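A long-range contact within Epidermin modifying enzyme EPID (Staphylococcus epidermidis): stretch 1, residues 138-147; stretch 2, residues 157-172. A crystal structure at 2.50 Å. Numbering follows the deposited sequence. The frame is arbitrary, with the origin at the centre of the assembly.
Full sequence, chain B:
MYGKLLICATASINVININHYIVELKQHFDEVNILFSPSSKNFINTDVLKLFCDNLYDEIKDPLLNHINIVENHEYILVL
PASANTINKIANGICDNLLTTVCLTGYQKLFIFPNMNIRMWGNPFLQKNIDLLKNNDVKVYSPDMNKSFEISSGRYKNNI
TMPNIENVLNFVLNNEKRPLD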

# COMPACT_ATOMS: atom_id res chain seq x y z
N VAL B 138 0.17 -14.49 43.71
CA VAL B 138 -0.42 -13.59 42.74
C VAL B 138 -1.85 -13.38 43.22
O VAL B 138 -2.60 -14.33 43.37
N LYS B 139 -2.20 -12.13 43.50
CA LYS B 139 -3.54 -11.83 43.97
C LYS B 139 -4.58 -11.92 42.85
O LYS B 139 -4.52 -11.20 41.86
N VAL B 140 -5.53 -12.84 43.03
CA VAL B 140 -6.59 -13.03 42.06
C VAL B 140 -7.92 -12.80 42.76
O VAL B 140 -8.32 -13.56 43.63
N TYR B 141 -8.60 -11.73 42.37
CA TYR B 141 -9.88 -11.37 42.97
C TYR B 141 -11.03 -12.31 42.57
O TYR B 141 -11.08 -12.83 41.46
N SER B 142 -11.95 -12.58 43.50
CA SER B 142 -13.08 -13.44 43.17
C SER B 142 -14.11 -12.59 42.45
O SER B 142 -14.68 -11.66 43.03
N PRO B 143 -14.36 -12.89 41.17
CA PRO B 143 -15.32 -12.17 40.31
C PRO B 143 -16.67 -11.93 40.97
O PRO B 143 -17.22 -12.82 41.62
N ASP B 144 -17.21 -10.73 40.79
CA ASP B 144 -18.51 -10.40 41.35
C ASP B 144 -19.56 -11.09 40.47
O ASP B 144 -19.29 -11.40 39.31
N MET B 145 -20.74 -11.34 41.04
CA MET B 145 -21.81 -12.01 40.31
C MET B 145 -23.21 -11.62 40.80
O MET B 145 -23.49 -11.67 42.00
N ASN B 146 -24.07 -11.22 39.88
CA ASN B 146 -25.43 -10.86 40.24
C ASN B 146 -26.39 -11.61 39.32
O ASN B 146 -25.97 -12.19 38.32
N LYS B 147 -27.68 -11.60 39.65
CA LYS B 147 -28.69 -12.28 38.85
C LYS B 147 -29.29 -11.28 37.86
O LYS B 147 -30.12 -10.45 38.22
N LYS B 157 -30.20 -15.49 34.74
CA LYS B 157 -29.02 -16.32 34.92
C LYS B 157 -27.97 -15.64 35.79
O LYS B 157 -27.94 -14.42 35.91
N ASN B 158 -27.13 -16.46 36.42
CA ASN B 158 -26.05 -15.95 37.25
C ASN B 158 -25.02 -15.44 36.24
O ASN B 158 -24.77 -16.09 35.22
N ASN B 159 -24.45 -14.28 36.50
CA ASN B 159 -23.47 -13.68 35.60
C ASN B 159 -22.38 -12.95 36.38
O ASN B 159 -22.66 -12.33 37.40
N ILE B 160 -21.13 -13.03 35.92
CA ILE B 160 -20.05 -12.33 36.61
C ILE B 160 -20.14 -10.86 36.17
O ILE B 160 -20.57 -10.56 35.05
N THR B 161 -19.77 -9.95 37.05
CA THR B 161 -19.83 -8.53 36.73
C THR B 161 -18.51 -7.83 37.02
O THR B 161 -17.62 -8.38 37.65
N MET B 162 -18.40 -6.59 36.55
CA MET B 162 -17.21 -5.80 36.77
C MET B 162 -17.12 -5.33 38.23
O MET B 162 -18.13 -5.02 38.86
N PRO B 163 -15.90 -5.26 38.78
CA PRO B 163 -15.67 -4.83 40.16
C PRO B 163 -15.96 -3.34 40.36
O PRO B 163 -15.60 -2.51 39.53
N ASN B 164 -16.61 -3.01 41.47
CA ASN B 164 -16.89 -1.62 41.82
C ASN B 164 -15.51 -1.01 42.15
O ASN B 164 -14.61 -1.74 42.55
N ILE B 165 -15.34 0.29 41.97
CA ILE B 165 -14.04 0.91 42.24
C ILE B 165 -13.61 0.77 43.70
O ILE B 165 -12.42 0.78 44.02
N GLU B 166 -14.59 0.62 44.58
CA GLU B 166 -14.33 0.43 46.01
C GLU B 166 -13.77 -0.98 46.18
O GLU B 166 -12.92 -1.24 47.04
N ASN B 167 -14.25 -1.90 45.35
CA ASN B 167 -13.80 -3.29 45.37
C ASN B 167 -12.32 -3.43 44.98
O ASN B 167 -11.56 -4.11 45.67
N VAL B 168 -11.90 -2.79 43.89
CA VAL B 168 -10.50 -2.92 43.50
C VAL B 168 -9.58 -2.15 44.45
O VAL B 168 -8.42 -2.50 44.62
N LEU B 169 -10.11 -1.10 45.08
CA LEU B 169 -9.31 -0.33 46.03
C LEU B 169 -9.01 -1.18 47.25
O LEU B 169 -7.90 -1.21 47.75
N ASN B 170 -10.03 -1.90 47.73
CA ASN B 170 -9.88 -2.75 48.91
C ASN B 170 -9.02 -3.98 48.64
O ASN B 170 -8.26 -4.42 49.50
N PHE B 171 -9.16 -4.56 47.45
CA PHE B 171 -8.42 -5.75 47.08
C PHE B 171 -6.95 -5.42 46.86
O PHE B 171 -6.08 -6.24 47.14
N VAL B 172 -6.69 -4.22 46.38
CA VAL B 172 -5.34 -3.78 46.10
C VAL B 172 -4.60 -3.15 47.28
O VAL B 172 -3.38 -3.30 47.37

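Packing between residues 138-147 and 157-172 of EPID, which buries 788 Å² in all, centres on F171, Y141 and D144. F171, on the helix, points toward the first stretch with chi1 t (chi2 73°) and has the largest covered area. Y141, also t (chi2 -86°), points back toward it and turns a ring edge to the F171 face: the centroids lie 5.2 Å apart, the planes meet at 89°, and Y141 CD2 comes 3.6 Å from F171 CD1. The same F171 face receives Y141 CB, 3.6 Å from the ring centroid and nearly on the normal, so one aromatic ring takes both the start and the edge of the tyrosine side chain. K139 (m) adds its CB, 3.7 Å from F171 CE2, while the end of its chain leads away. At the other end of Y141, CE1 lies 4.3 Å from P163 CG, and OH approaches N167 OD1 (N167 is m) at 3.3 Å.

D144, chi1 m, lies within weak hydrogen-bonding reach of that hydroxyl: Y141 OH is 2.9 Å from both D144 OD1 and D144 OD2. D144 OD2 also sits 3.3 Å from P163 CA. Water 1 ties the strands together, accepting from D144 N (3.0 Å) and donating to D144 OD2 (3.0 Å) and T161 O (2.6 Å). T161, p, brings OG1 to 3.2 Å from D144 CB.

Farther along, the strands run antiparallel, with N146 N donating to N159 O (3.1 Å) and N159 N to N146 O (3.2 Å). M145 and I160 form a non-hydrogen-bonded pair, their side chains on the same sheet face, where M145 (m) sets CG 4.3 Å from I160 CB. P143 CB reaches I160 CB at 4.2 Å. On that face too, N158 (t) extends ND2 to 3.1 Å from K147 CE and 3.6 Å from M145 CB.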

# COMPACT_ATOMS: atom_id res chain seq x y z
CB VAL B 138 -0.40 -14.19 41.32
CG1 VAL B 138 -1.16 -13.29 40.36
CG2 VAL B 138 1.03 -14.35 40.86
CB LYS B 139 -3.59 -10.43 44.61
CG LYS B 139 -2.83 -10.31 45.93
CD LYS B 139 -1.32 -10.33 45.71
CE LYS B 139 -0.56 -10.18 47.03
NZ LYS B 139 -0.80 -11.32 47.97
CB VAL B 140 -6.58 -14.47 41.49
CG1 VAL B 140 -7.66 -14.61 40.43
CG2 VAL B 140 -5.22 -14.79 40.91
CB TYR B 141 -10.16 -9.92 42.56
CG TYR B 141 -11.49 -9.35 42.97
CD1 TYR B 141 -12.62 -9.52 42.17
CD2 TYR B 141 -11.61 -8.57 44.12
CE1 TYR B 141 -13.84 -8.93 42.50
CE2 TYR B 141 -12.81 -7.98 44.46
CZ TYR B 141 -13.92 -8.16 43.65
OH TYR B 141 -15.12 -7.57 44.00
CB SER B 142 -13.71 -14.03 44.44
OG SER B 142 -12.85 -14.97 45.05
CB PRO B 143 -15.45 -13.09 39.10
CG PRO B 143 -14.12 -13.73 39.02
CD PRO B 143 -13.80 -14.05 40.46
CB ASP B 144 -18.73 -8.88 41.36
CG ASP B 144 -17.80 -8.17 42.33
OD1 ASP B 144 -17.83 -8.52 43.53
OD2 ASP B 144 -17.04 -7.28 41.91
CB MET B 145 -21.65 -13.53 40.43
CG MET B 145 -20.25 -14.04 40.10
SD MET B 145 -20.18 -15.81 39.94
CE MET B 145 -19.90 -16.30 41.64
CB ASN B 146 -25.64 -9.34 40.14
CG ASN B 146 -25.89 -8.87 38.71
OD1 ASN B 146 -25.05 -9.06 37.83
ND2 ASN B 146 -27.04 -8.25 38.49
CB LYS B 147 -29.76 -12.87 39.75
CG LYS B 147 -29.18 -13.72 40.87
CD LYS B 147 -28.38 -14.88 40.30
CE LYS B 147 -27.29 -15.35 41.26
NZ LYS B 147 -27.83 -15.85 42.55
CB LYS B 157 -28.40 -16.64 33.54
CG LYS B 157 -27.22 -17.61 33.60
CD LYS B 157 -26.54 -17.82 32.25
CE LYS B 157 -25.85 -16.55 31.75
NZ LYS B 157 -25.05 -16.74 30.50
CB ASN B 158 -25.43 -17.08 38.08
CG ASN B 158 -24.49 -16.56 39.15
OD1 ASN B 158 -23.62 -17.29 39.63
ND2 ASN B 158 -24.67 -15.31 39.55
CB ASN B 159 -24.18 -12.69 34.67
CG ASN B 159 -24.92 -13.38 33.53
OD1 ASN B 159 -26.05 -13.00 33.18
ND2 ASN B 159 -24.28 -14.38 32.93
CB ILE B 160 -18.62 -12.93 36.30
CG1 ILE B 160 -18.01 -12.28 35.07
CG2 ILE B 160 -18.69 -14.45 36.12
CD1 ILE B 160 -17.06 -11.18 35.40
CB THR B 161 -20.93 -7.82 37.54
OG1 THR B 161 -20.64 -7.93 38.94
CG2 THR B 161 -22.28 -8.44 37.26
CB MET B 162 -17.18 -4.61 35.81
CG MET B 162 -16.82 -4.97 34.35
SD MET B 162 -15.04 -5.25 34.02
CE MET B 162 -14.86 -6.75 34.72
CB PRO B 163 -14.19 -5.12 40.38
CG PRO B 163 -13.79 -6.04 39.26
CD PRO B 163 -14.62 -5.56 38.11
CB ASN B 164 -17.83 -1.59 43.04
CG ASN B 164 -18.01 -0.20 43.62
OD1 ASN B 164 -17.14 0.31 44.34
ND2 ASN B 164 -19.15 0.43 43.32
CB ILE B 165 -14.04 2.40 41.81
CG1 ILE B 165 -12.63 2.81 41.36
CG2 ILE B 165 -14.54 3.28 42.93
CD1 ILE B 165 -11.60 2.89 42.46
CB GLU B 166 -15.64 0.58 46.79
CG GLU B 166 -15.57 0.13 48.24
CD GLU B 166 -16.88 -0.49 48.72
OE1 GLU B 166 -16.92 -0.98 49.88
OE2 GLU B 166 -17.88 -0.49 47.95
CB ASN B 167 -14.66 -4.14 44.42
CG ASN B 167 -16.08 -4.39 44.95
OD1 ASN B 167 -16.96 -4.84 44.20
ND2 ASN B 167 -16.29 -4.12 46.23
CB VAL B 168 -10.24 -2.49 42.01
CG1 VAL B 168 -11.45 -2.80 41.16
CG2 VAL B 168 -9.86 -1.05 41.90
CB LEU B 169 -10.07 0.93 46.44
CG LEU B 169 -9.61 2.27 45.85
CD1 LEU B 169 -9.00 2.07 44.48
CD2 LEU B 169 -10.80 3.22 45.79
CB ASN B 170 -11.25 -3.20 49.41
CG ASN B 170 -11.17 -4.01 50.71
OD1 ASN B 170 -10.86 -3.47 51.77
ND2 ASN B 170 -11.43 -5.31 50.61
CB PHE B 171 -8.99 -6.36 45.80
CG PHE B 171 -8.39 -7.69 45.44
CD1 PHE B 171 -8.70 -8.83 46.17
CD2 PHE B 171 -7.50 -7.80 44.38
CE1 PHE B 171 -8.14 -10.08 45.85
CE2 PHE B 171 -6.93 -9.05 44.05
CZ PHE B 171 -7.26 -10.18 44.79
CB VAL B 172 -5.34 -2.80 44.89
CG1 VAL B 172 -4.00 -2.08 44.76
CG2 VAL B 172 -5.62 -3.59 43.61
O HOH W 1 -15.76 -8.51 39.47